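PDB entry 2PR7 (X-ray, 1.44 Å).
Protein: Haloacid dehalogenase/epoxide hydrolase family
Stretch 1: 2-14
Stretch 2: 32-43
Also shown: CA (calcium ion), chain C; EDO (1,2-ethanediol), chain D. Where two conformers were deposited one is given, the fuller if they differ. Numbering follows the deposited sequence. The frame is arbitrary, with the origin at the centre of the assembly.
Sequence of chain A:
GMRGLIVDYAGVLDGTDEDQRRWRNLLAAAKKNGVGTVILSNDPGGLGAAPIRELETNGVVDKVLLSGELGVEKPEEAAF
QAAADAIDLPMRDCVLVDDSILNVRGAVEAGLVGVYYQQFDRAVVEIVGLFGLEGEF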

# COMPACT_ATOMS: atom_id res chain seq x y z
N MSE A 2 -13.37 -1.79 5.36
CA MSE A 2 -12.05 -1.45 4.77
C MSE A 2 -11.03 -1.50 5.89
O MSE A 2 -10.92 -0.58 6.72
CB MSE A 2 -12.00 -0.04 4.10
CG MSE A 2 -12.35 0.11 2.56
SE MSE A 2 -13.15 -1.34 1.84
CE MSE A 2 -11.50 -2.15 1.33
N ARG A 3 -10.29 -2.60 5.90
CA ARG A 3 -9.44 -2.99 6.99
C ARG A 3 -7.97 -3.07 6.59
O ARG A 3 -7.12 -3.18 7.46
CB ARG A 3 -9.84 -4.40 7.44
CG ARG A 3 -11.25 -4.59 8.03
CD ARG A 3 -11.61 -3.57 9.11
NE ARG A 3 -10.51 -3.27 10.02
CZ ARG A 3 -10.33 -2.09 10.61
NH1 ARG A 3 -11.16 -1.07 10.41
NH2 ARG A 3 -9.30 -1.92 11.43
N GLY A 4 -7.66 -3.06 5.30
CA GLY A 4 -6.32 -3.27 4.83
C GLY A 4 -5.92 -2.20 3.82
O GLY A 4 -6.70 -1.87 2.94
N LEU A 5 -4.69 -1.69 3.96
CA LEU A 5 -4.10 -0.70 3.03
C LEU A 5 -2.83 -1.27 2.44
O LEU A 5 -1.84 -1.48 3.18
CB LEU A 5 -3.83 0.59 3.79
CG LEU A 5 -3.08 1.74 3.07
CD1 LEU A 5 -3.79 2.17 1.77
CD2 LEU A 5 -2.95 2.93 4.04
N ILE A 6 -2.88 -1.45 1.12
CA ILE A 6 -1.78 -2.05 0.34
C ILE A 6 -1.25 -0.89 -0.53
O ILE A 6 -2.02 -0.26 -1.25
CB ILE A 6 -2.22 -3.23 -0.51
CG1 ILE A 6 -2.93 -4.32 0.32
CG2 ILE A 6 -1.01 -3.76 -1.34
CD1 ILE A 6 -3.52 -5.46 -0.51
N VAL A 7 0.02 -0.53 -0.38
CA VAL A 7 0.59 0.61 -1.12
C VAL A 7 1.86 0.24 -1.85
O VAL A 7 2.58 -0.64 -1.41
CB VAL A 7 0.89 1.80 -0.21
CG1 VAL A 7 -0.30 2.08 0.77
CG2 VAL A 7 2.15 1.60 0.57
N ASP A 8 2.08 0.89 -2.98
CA ASP A 8 3.32 0.71 -3.72
C ASP A 8 4.37 1.51 -3.03
O ASP A 8 4.08 2.37 -2.20
CB ASP A 8 3.21 1.08 -5.20
CG ASP A 8 4.34 0.46 -6.03
OD1 ASP A 8 5.24 -0.27 -5.48
OD2 ASP A 8 4.33 0.64 -7.20
N TYR A 9 5.63 1.20 -3.31
CA TYR A 9 6.72 2.00 -2.82
C TYR A 9 7.14 3.04 -3.90
O TYR A 9 6.91 4.25 -3.74
CB TYR A 9 7.92 1.10 -2.43
CG TYR A 9 9.03 1.89 -1.89
CD1 TYR A 9 8.99 2.35 -0.59
CD2 TYR A 9 10.12 2.23 -2.70
CE1 TYR A 9 10.01 3.10 -0.08
CE2 TYR A 9 11.15 3.00 -2.20
CZ TYR A 9 11.10 3.42 -0.90
OH TYR A 9 12.14 4.17 -0.38
N ALA A 10 7.73 2.59 -5.03
CA ALA A 10 8.28 3.50 -6.01
C ALA A 10 7.15 4.30 -6.64
O ALA A 10 6.18 3.72 -7.10
CB ALA A 10 9.06 2.71 -7.10
N GLY A 11 7.27 5.61 -6.67
CA GLY A 11 6.20 6.41 -7.20
C GLY A 11 5.07 6.76 -6.25
O GLY A 11 4.15 7.53 -6.62
N VAL A 12 5.13 6.23 -5.03
CA VAL A 12 4.11 6.53 -4.05
C VAL A 12 4.76 7.01 -2.76
O VAL A 12 4.43 8.10 -2.27
CB VAL A 12 3.20 5.30 -3.81
CG1 VAL A 12 2.19 5.61 -2.68
CG2 VAL A 12 2.48 4.81 -5.14
N LEU A 13 5.68 6.22 -2.20
CA LEU A 13 6.26 6.47 -0.87
C LEU A 13 7.65 7.03 -0.94
O LEU A 13 8.30 7.29 0.08
CB LEU A 13 6.29 5.15 -0.04
CG LEU A 13 4.92 4.51 0.26
CD1 LEU A 13 5.08 3.12 0.95
CD2 LEU A 13 4.02 5.47 1.11
N ASP A 14 8.20 7.21 -2.15
CA ASP A 14 9.57 7.67 -2.28
C ASP A 14 9.74 9.06 -2.92
O ASP A 14 10.76 9.32 -3.55
CB ASP A 14 10.37 6.66 -3.06
CG ASP A 14 9.92 6.53 -4.45
OD1 ASP A 14 8.82 6.98 -4.85
OD2 ASP A 14 10.72 5.95 -5.24
N LYS A 32 -3.09 3.25 13.96
CA LYS A 32 -3.83 3.49 15.22
C LYS A 32 -5.30 3.12 15.13
O LYS A 32 -5.91 2.79 16.14
CB LYS A 32 -3.75 4.96 15.61
CG LYS A 32 -2.36 5.37 16.10
N ASN A 33 -5.88 3.25 13.96
CA ASN A 33 -7.26 2.86 13.71
C ASN A 33 -7.38 1.32 13.45
O ASN A 33 -8.46 0.83 13.18
CB ASN A 33 -7.85 3.66 12.54
CG ASN A 33 -8.36 5.04 12.95
OD1 ASN A 33 -9.56 5.25 13.13
ND2 ASN A 33 -7.44 6.00 13.07
N GLY A 34 -6.29 0.57 13.58
CA GLY A 34 -6.33 -0.87 13.34
C GLY A 34 -6.23 -1.30 11.90
O GLY A 34 -6.52 -2.44 11.58
N VAL A 35 -5.87 -0.40 11.00
CA VAL A 35 -5.77 -0.76 9.59
C VAL A 35 -4.47 -1.52 9.39
O VAL A 35 -3.45 -1.07 9.81
CB VAL A 35 -5.79 0.51 8.74
CG1 VAL A 35 -5.47 0.20 7.24
CG2 VAL A 35 -7.15 1.17 8.86
N GLY A 36 -4.51 -2.68 8.76
CA GLY A 36 -3.29 -3.38 8.41
C GLY A 36 -2.65 -2.77 7.17
O GLY A 36 -3.35 -2.30 6.28
N THR A 37 -1.33 -2.72 7.15
CA THR A 37 -0.61 -2.02 6.10
C THR A 37 0.46 -2.89 5.48
O THR A 37 1.25 -3.52 6.18
CB THR A 37 0.03 -0.72 6.62
OG1 THR A 37 0.84 -0.96 7.79
CG2 THR A 37 -1.07 0.25 6.98
N VAL A 38 0.45 -2.95 4.15
CA VAL A 38 1.43 -3.72 3.38
C VAL A 38 1.97 -2.87 2.25
O VAL A 38 1.20 -2.19 1.57
CB VAL A 38 0.81 -4.99 2.76
CG1 VAL A 38 1.90 -5.82 2.07
CG2 VAL A 38 0.18 -5.80 3.78
N ILE A 39 3.28 -2.91 2.04
CA ILE A 39 3.89 -2.37 0.84
C ILE A 39 3.99 -3.56 -0.10
O ILE A 39 4.57 -4.59 0.26
CB ILE A 39 5.29 -1.77 1.08
CG1 ILE A 39 5.17 -0.51 1.94
CG2 ILE A 39 5.98 -1.48 -0.25
CD1 ILE A 39 6.47 0.13 2.36
N LEU A 40 3.39 -3.41 -1.28
CA LEU A 40 3.44 -4.44 -2.34
C LEU A 40 4.11 -3.77 -3.50
O LEU A 40 3.54 -2.88 -4.16
CB LEU A 40 2.08 -4.97 -2.75
CG LEU A 40 2.01 -6.06 -3.83
CD1 LEU A 40 2.70 -7.35 -3.35
CD2 LEU A 40 0.58 -6.30 -4.23
N SER A 41 5.35 -4.18 -3.77
CA SER A 41 6.15 -3.52 -4.76
C SER A 41 6.66 -4.48 -5.83
O SER A 41 7.16 -5.57 -5.50
CB SER A 41 7.34 -2.90 -4.03
OG SER A 41 8.31 -2.34 -4.90
N ASN A 42 6.63 -4.04 -7.10
CA ASN A 42 7.25 -4.78 -8.18
C ASN A 42 8.70 -4.30 -8.18
O ASN A 42 8.98 -3.22 -8.67
CB ASN A 42 6.61 -4.50 -9.53
CG ASN A 42 5.31 -5.30 -9.76
OD1 ASN A 42 4.87 -6.06 -8.91
ND2 ASN A 42 4.70 -5.13 -10.94
N ASP A 43 9.60 -5.11 -7.64
CA ASP A 43 10.98 -4.70 -7.36
C ASP A 43 11.75 -6.01 -7.27
O ASP A 43 11.19 -7.02 -6.83
CB ASP A 43 11.09 -3.95 -6.03
CG ASP A 43 12.51 -3.43 -5.76
OD1 ASP A 43 12.80 -2.25 -6.12
OD2 ASP A 43 13.37 -4.14 -5.23
CA CA C . 4.91 2.27 -8.59
C1 EDO D . 8.42 6.47 3.79
O1 EDO D . 9.24 7.60 4.14
C2 EDO D . 7.02 7.02 3.74
O2 EDO D . 6.87 7.70 2.49
O HOH W 1 5.43 -1.56 -8.05
O HOH W 2 6.62 1.14 -9.91
O HOH W 3 6.52 3.35 -10.48
O HOH W 4 3.27 1.14 -9.99

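The contact between these stretches is a parallel pairing of two β-strands, held by a ladder of backbone hydrogen bonds and padded on both faces by aliphatic side chains. Strands 4-7 and 36-41 run in the same direction, their axes 24° apart, and the ladder shows the alternation typical of parallel sheets: each bonding residue of one strand reaches two residues of its neighbour. Thus Leu5 N donates to Gly36 O (2.7 Å) while Leu5 O accepts from Val38 N (2.9 Å); Val7 repeats the pattern, its N bonding to Val38 O (2.8 Å) and its O to Leu40 N (2.9 Å). Gly36 N to Arg3 O (3.0 Å) begins the series. Between these rungs, CA-H groups also approach carbonyls, as where Ile39 CA lies 3.1 Å from Val7 O.

Side chains alternate accordingly. Leu5, Thr37, Val7 and Ile39 share one face, where Val7 CG2 meets Ile39 CG1 at 3.9 Å; Leu13, arriving from the loop, adds its CD1 to Ile39 CD1 at 3.6 Å. Ile6 and Val38 occupy the other face, and Ile6 CG2 packs against Leu40 CB at 3.6 Å.

Beyond the strands, polar chemistry takes over. Water 1 donates to Asp8 OD2 (2.6 Å) and accepts from Asn42 N (2.9 Å), linking the stretches beside the calcium ion that Asp8 OD2 binds at 2.2 Å.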